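Local atomic coordinates of Ice-binding protein (Colwellia, PDB entry 3WP9), a protein that binds to the surface of ice crystals and inhibits their growth and their recrystallization. Residues Ile122-Thr127 against Asn148-Thr153; Leu173-Ser178 against Val191-Thr196. All blocks are in the same frame, centred on the assembly; numbering follows the deposited sequence.

How the contacts relate
Contact 1 brings residues 122-127 of one coil against 148-153 of the next, and contact 2 repeats the arrangement on the same edge of the beta-helix. Following the chain, residues 122-127 leave strand 120-122 and turn into strand 126-129; one coil later 148-153 leads into strand 152-155 and meets them, so contact 1 closes a loop with 20 residues between its segments. Contact 2 opens only after that, pairing 173-178 with 191-196 across 12 intervening residues. The loops therefore follow in series, without nesting or crossing. Their neighbouring segments touch as well, through probable hydrogen bonds from Ala149 N to Thr175 O and from Val152 N to Ser178 O, each 2.8 Å, joining four successive corners.

Contact 1 (Ile122-Thr127 against Asn148-Thr153); sequences ISTDVT and NAKRVT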
# COMPACT_ATOMS: atom_id res chain seq x y z
N ILE A 122 -10.96 10.00 1.41
CA ILE A 122 -10.23 10.85 2.40
C ILE A 122 -10.18 12.31 1.85
O ILE A 122 -9.23 12.65 1.11
CB ILE A 122 -8.81 10.32 2.59
CG1 ILE A 122 -8.76 8.91 3.23
CG2 ILE A 122 -8.10 11.20 3.60
CD1 ILE A 122 -7.48 8.19 3.06
N SER A 123 -11.23 13.11 2.11
CA SER A 123 -11.41 14.40 1.44
C SER A 123 -10.77 15.48 2.32
O SER A 123 -10.63 16.58 1.80
CB SER A 123 -12.88 14.80 1.24
OG SER A 123 -13.55 13.79 0.46
N THR A 124 -10.47 15.20 3.59
CA THR A 124 -9.69 16.14 4.47
C THR A 124 -8.81 15.25 5.38
O THR A 124 -8.89 14.00 5.29
CB THR A 124 -10.62 17.09 5.29
OG1 THR A 124 -11.49 16.27 6.16
CG2 THR A 124 -11.45 17.98 4.45
N ASP A 125 -7.88 15.78 6.17
CA ASP A 125 -6.95 14.90 6.82
C ASP A 125 -7.67 13.94 7.78
O ASP A 125 -8.65 14.33 8.42
CB ASP A 125 -5.86 15.67 7.56
CG ASP A 125 -5.01 16.47 6.62
OD1 ASP A 125 -5.18 16.37 5.38
OD2 ASP A 125 -4.20 17.28 7.15
N VAL A 126 -7.12 12.72 7.92
CA VAL A 126 -7.74 11.73 8.79
C VAL A 126 -6.64 11.23 9.71
O VAL A 126 -5.48 11.07 9.32
CB VAL A 126 -8.29 10.51 7.96
CG1 VAL A 126 -7.15 9.87 7.18
CG2 VAL A 126 -8.87 9.46 8.94
N THR A 127 -6.98 10.98 11.01
CA THR A 127 -6.00 10.56 11.97
C THR A 127 -6.32 9.18 12.51
O THR A 127 -7.50 8.82 12.68
CB THR A 127 -5.90 11.56 13.15
OG1 THR A 127 -5.64 12.86 12.64
CG2 THR A 127 -4.86 11.14 14.20
N ASN A 148 -6.33 15.59 -3.18
CA ASN A 148 -5.07 16.33 -3.29
C ASN A 148 -4.79 17.08 -1.99
O ASN A 148 -5.71 17.63 -1.35
CB ASN A 148 -5.21 17.38 -4.44
CG ASN A 148 -5.47 16.80 -5.78
OD1 ASN A 148 -5.18 15.65 -6.09
ND2 ASN A 148 -5.98 17.63 -6.63
N ALA A 149 -3.54 17.04 -1.63
CA ALA A 149 -3.02 17.82 -0.49
C ALA A 149 -3.51 17.32 0.85
O ALA A 149 -3.36 18.00 1.86
CB ALA A 149 -3.35 19.31 -0.64
N LYS A 150 -4.13 16.12 0.87
CA LYS A 150 -4.61 15.60 2.18
C LYS A 150 -3.69 14.55 2.75
O LYS A 150 -2.81 14.02 2.01
CB LYS A 150 -6.08 15.07 2.09
CG LYS A 150 -7.01 16.12 1.54
CD LYS A 150 -6.86 17.47 2.33
CE LYS A 150 -7.86 18.56 1.92
NZ LYS A 150 -7.60 19.83 2.72
N ARG A 151 -3.90 14.20 4.03
CA ARG A 151 -2.98 13.37 4.73
C ARG A 151 -3.59 12.29 5.62
O ARG A 151 -4.63 12.58 6.22
CB ARG A 151 -2.08 14.27 5.66
CG ARG A 151 -1.24 15.22 4.86
CD ARG A 151 -0.19 15.94 5.73
NE ARG A 151 0.48 16.94 4.95
CZ ARG A 151 1.33 17.83 5.49
NH1 ARG A 151 1.51 17.82 6.82
NH2 ARG A 151 1.96 18.71 4.72
N VAL A 152 -2.95 11.14 5.66
CA VAL A 152 -3.23 10.19 6.75
C VAL A 152 -2.21 10.53 7.83
O VAL A 152 -1.02 10.51 7.56
CB VAL A 152 -3.06 8.74 6.24
CG1 VAL A 152 -3.06 7.76 7.42
CG2 VAL A 152 -4.15 8.43 5.20
N THR A 153 -2.70 10.85 9.03
CA THR A 153 -1.84 11.24 10.14
C THR A 153 -1.79 10.17 11.20
O THR A 153 -2.83 9.59 11.48
CB THR A 153 -2.40 12.55 10.67
OG1 THR A 153 -2.19 13.52 9.63
CG2 THR A 153 -1.75 13.03 12.00
O HOH W 1 -2.61 16.20 9.26
O HOH W 2 -7.75 18.87 5.91
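Lys150 and Asp125 reach across this corner through their torsions: the lysine bends at chi2 (-52°), which brings CD against Thr124 CA at 3.8 Å, while Asp125 carries CG anti to its carbonyl carbon (chi1 -64°). On the facing chain the backbone N-H of Arg151 bonds to Asp125 OD1 at 2.9 Å, the donor standing 60° out of the carboxylate plane. Lys150 CE lies 3.4 Å from Ser123 O. Its NZ stays 5.0 Å from Asp125 OD1, too far for a salt bridge, although a water held by Asp125 N makes a weak bond to it. An alanine in place of Lys150 would probably open a gap against the Ser123-Thr124 backbone and take a nearby positive charge from Asp125. A second water joins Asp125 OD2 to Thr153 OG1. Beyond the corner, Val126 N bonds to Arg151 O (3.0 Å) and Thr153 N to Val126 O (2.8 Å). Inside, Val152 CG2 packs on Val126 CG1 at 3.9 Å and also meets Ile122 CD1, the isoleucine crossing it at about a right angle. Parallel pairing with aliphatic residues stacked inward is the hallmark of adjacent coils in a right-handed beta-helix.

Contact 2 (Leu173-Ser178 against Val191-Thr196); sequences LGTYAS and VNTGTT
Thr195 and the loop Gly174-Ala177 meet through a single hydroxyl that is gripped twice. OG1 of Thr195 donates to Gly174 O at 2.6 Å and accepts from Ala177 N at 2.9 Å; these two bonds fix the rotation of the buried side chain, with OG1 anti to the carbonyl carbon (chi1 -71°), and CG2 packs against the Ala177 carbonyl. At the outer end of the loop, Thr193 O plays a double part: it accepts the N-H of Tyr176 at 2.9 Å and lies over the centre of the Tyr176 ring, 3.7 Å above its plane. The tyrosine and Thr193 side chains run side by side, Thr193 CG2 reaching Tyr176 OH at 3.5 Å. Gly194 follows with positive phi (84°), and a side chain there would collide with Tyr176 CE1. Residues 193-196 match the T-A/G-X-T/N pattern and probably belong to the ice-binding site.

A shell further out, the type II turn from Asn192 to Thr195 is closed by Thr195 N to Asn192 O at 3.2 Å, and Asn212 ND2 bonds to both Asn192 O and Thr195 O. Thr193 OG1 is hydrogen-bonded to Gln210 OE1. Backbone bonds from Asn192 N to Leu173 O and from Thr196 N to Ala177 O mark where parallel pairing ends and where it resumes: the two loops are stacked corners, bridging from strands 171-173 and 189-191 to strands 178-180 and 196-198.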
# COMPACT_ATOMS: atom_id res chain seq x y z
N LEU A 173 -4.56 7.95 -5.08
CA LEU A 173 -4.16 9.04 -4.18
C LEU A 173 -3.84 10.25 -5.05
O LEU A 173 -3.17 10.12 -6.12
CB LEU A 173 -2.91 8.55 -3.45
CG LEU A 173 -2.94 7.14 -2.78
CD1 LEU A 173 -1.64 6.95 -2.02
CD2 LEU A 173 -4.15 7.07 -1.86
N GLY A 174 -4.28 11.40 -4.59
CA GLY A 174 -4.16 12.69 -5.26
C GLY A 174 -2.71 13.20 -5.23
O GLY A 174 -1.76 12.44 -5.02
N THR A 175 -2.59 14.49 -5.55
CA THR A 175 -1.26 15.09 -5.64
C THR A 175 -0.84 15.70 -4.29
O THR A 175 -1.65 16.20 -3.55
CB THR A 175 -1.22 16.19 -6.66
OG1 THR A 175 -2.22 17.20 -6.44
CG2 THR A 175 -1.41 15.59 -8.15
N TYR A 176 0.45 15.68 -4.09
CA TYR A 176 1.07 16.35 -2.93
C TYR A 176 0.39 15.94 -1.60
O TYR A 176 0.19 16.75 -0.68
CB TYR A 176 1.13 17.86 -3.17
CG TYR A 176 1.90 18.18 -4.41
CD1 TYR A 176 3.28 18.01 -4.43
CD2 TYR A 176 1.25 18.64 -5.56
CE1 TYR A 176 4.03 18.28 -5.60
CE2 TYR A 176 1.97 18.94 -6.70
CZ TYR A 176 3.33 18.74 -6.72
OH TYR A 176 4.00 19.06 -7.86
N ALA A 177 0.01 14.65 -1.52
CA ALA A 177 -0.64 14.11 -0.36
C ALA A 177 0.36 13.29 0.40
O ALA A 177 1.53 13.15 -0.01
CB ALA A 177 -1.84 13.21 -0.84
N SER A 178 -0.06 12.74 1.53
CA SER A 178 0.78 11.84 2.32
C SER A 178 -0.10 10.71 2.88
O SER A 178 -1.21 10.98 3.42
CB SER A 178 1.36 12.65 3.50
OG SER A 178 2.32 11.82 4.12
N VAL A 191 -0.79 6.60 -7.76
CA VAL A 191 -0.30 7.61 -6.80
C VAL A 191 0.05 8.85 -7.69
O VAL A 191 0.83 8.71 -8.60
CB VAL A 191 0.92 7.10 -6.05
CG1 VAL A 191 1.19 8.05 -4.89
CG2 VAL A 191 0.64 5.73 -5.47
N ASN A 192 -0.59 9.97 -7.46
CA ASN A 192 -0.39 11.15 -8.30
C ASN A 192 0.77 12.05 -7.83
O ASN A 192 1.42 11.81 -6.72
CB ASN A 192 -1.73 11.85 -8.51
CG ASN A 192 -2.51 11.22 -9.68
OD1 ASN A 192 -2.05 10.29 -10.33
ND2 ASN A 192 -3.68 11.82 -9.97
N THR A 193 1.04 13.06 -8.61
CA THR A 193 2.31 13.81 -8.55
C THR A 193 2.68 14.28 -7.13
O THR A 193 1.86 14.96 -6.46
CB THR A 193 2.12 15.08 -9.38
OG1 THR A 193 1.72 14.70 -10.72
CG2 THR A 193 3.38 15.94 -9.43
N GLY A 194 3.90 13.91 -6.73
CA GLY A 194 4.46 14.50 -5.51
C GLY A 194 4.08 13.88 -4.21
O GLY A 194 4.67 14.22 -3.12
N THR A 195 3.15 12.93 -4.21
CA THR A 195 2.69 12.33 -2.98
C THR A 195 3.75 11.42 -2.33
O THR A 195 4.58 10.80 -2.99
CB THR A 195 1.37 11.57 -3.29
OG1 THR A 195 0.39 12.58 -3.53
CG2 THR A 195 0.88 10.59 -2.20
N THR A 196 3.66 11.37 -0.99
CA THR A 196 4.53 10.47 -0.26
C THR A 196 3.69 9.33 0.35
O THR A 196 2.54 9.55 0.83
CB THR A 196 5.07 11.23 0.96
OG1 THR A 196 5.90 12.27 0.46
CG2 THR A 196 5.91 10.27 1.89
O HOH W 3 4.08 15.01 0.07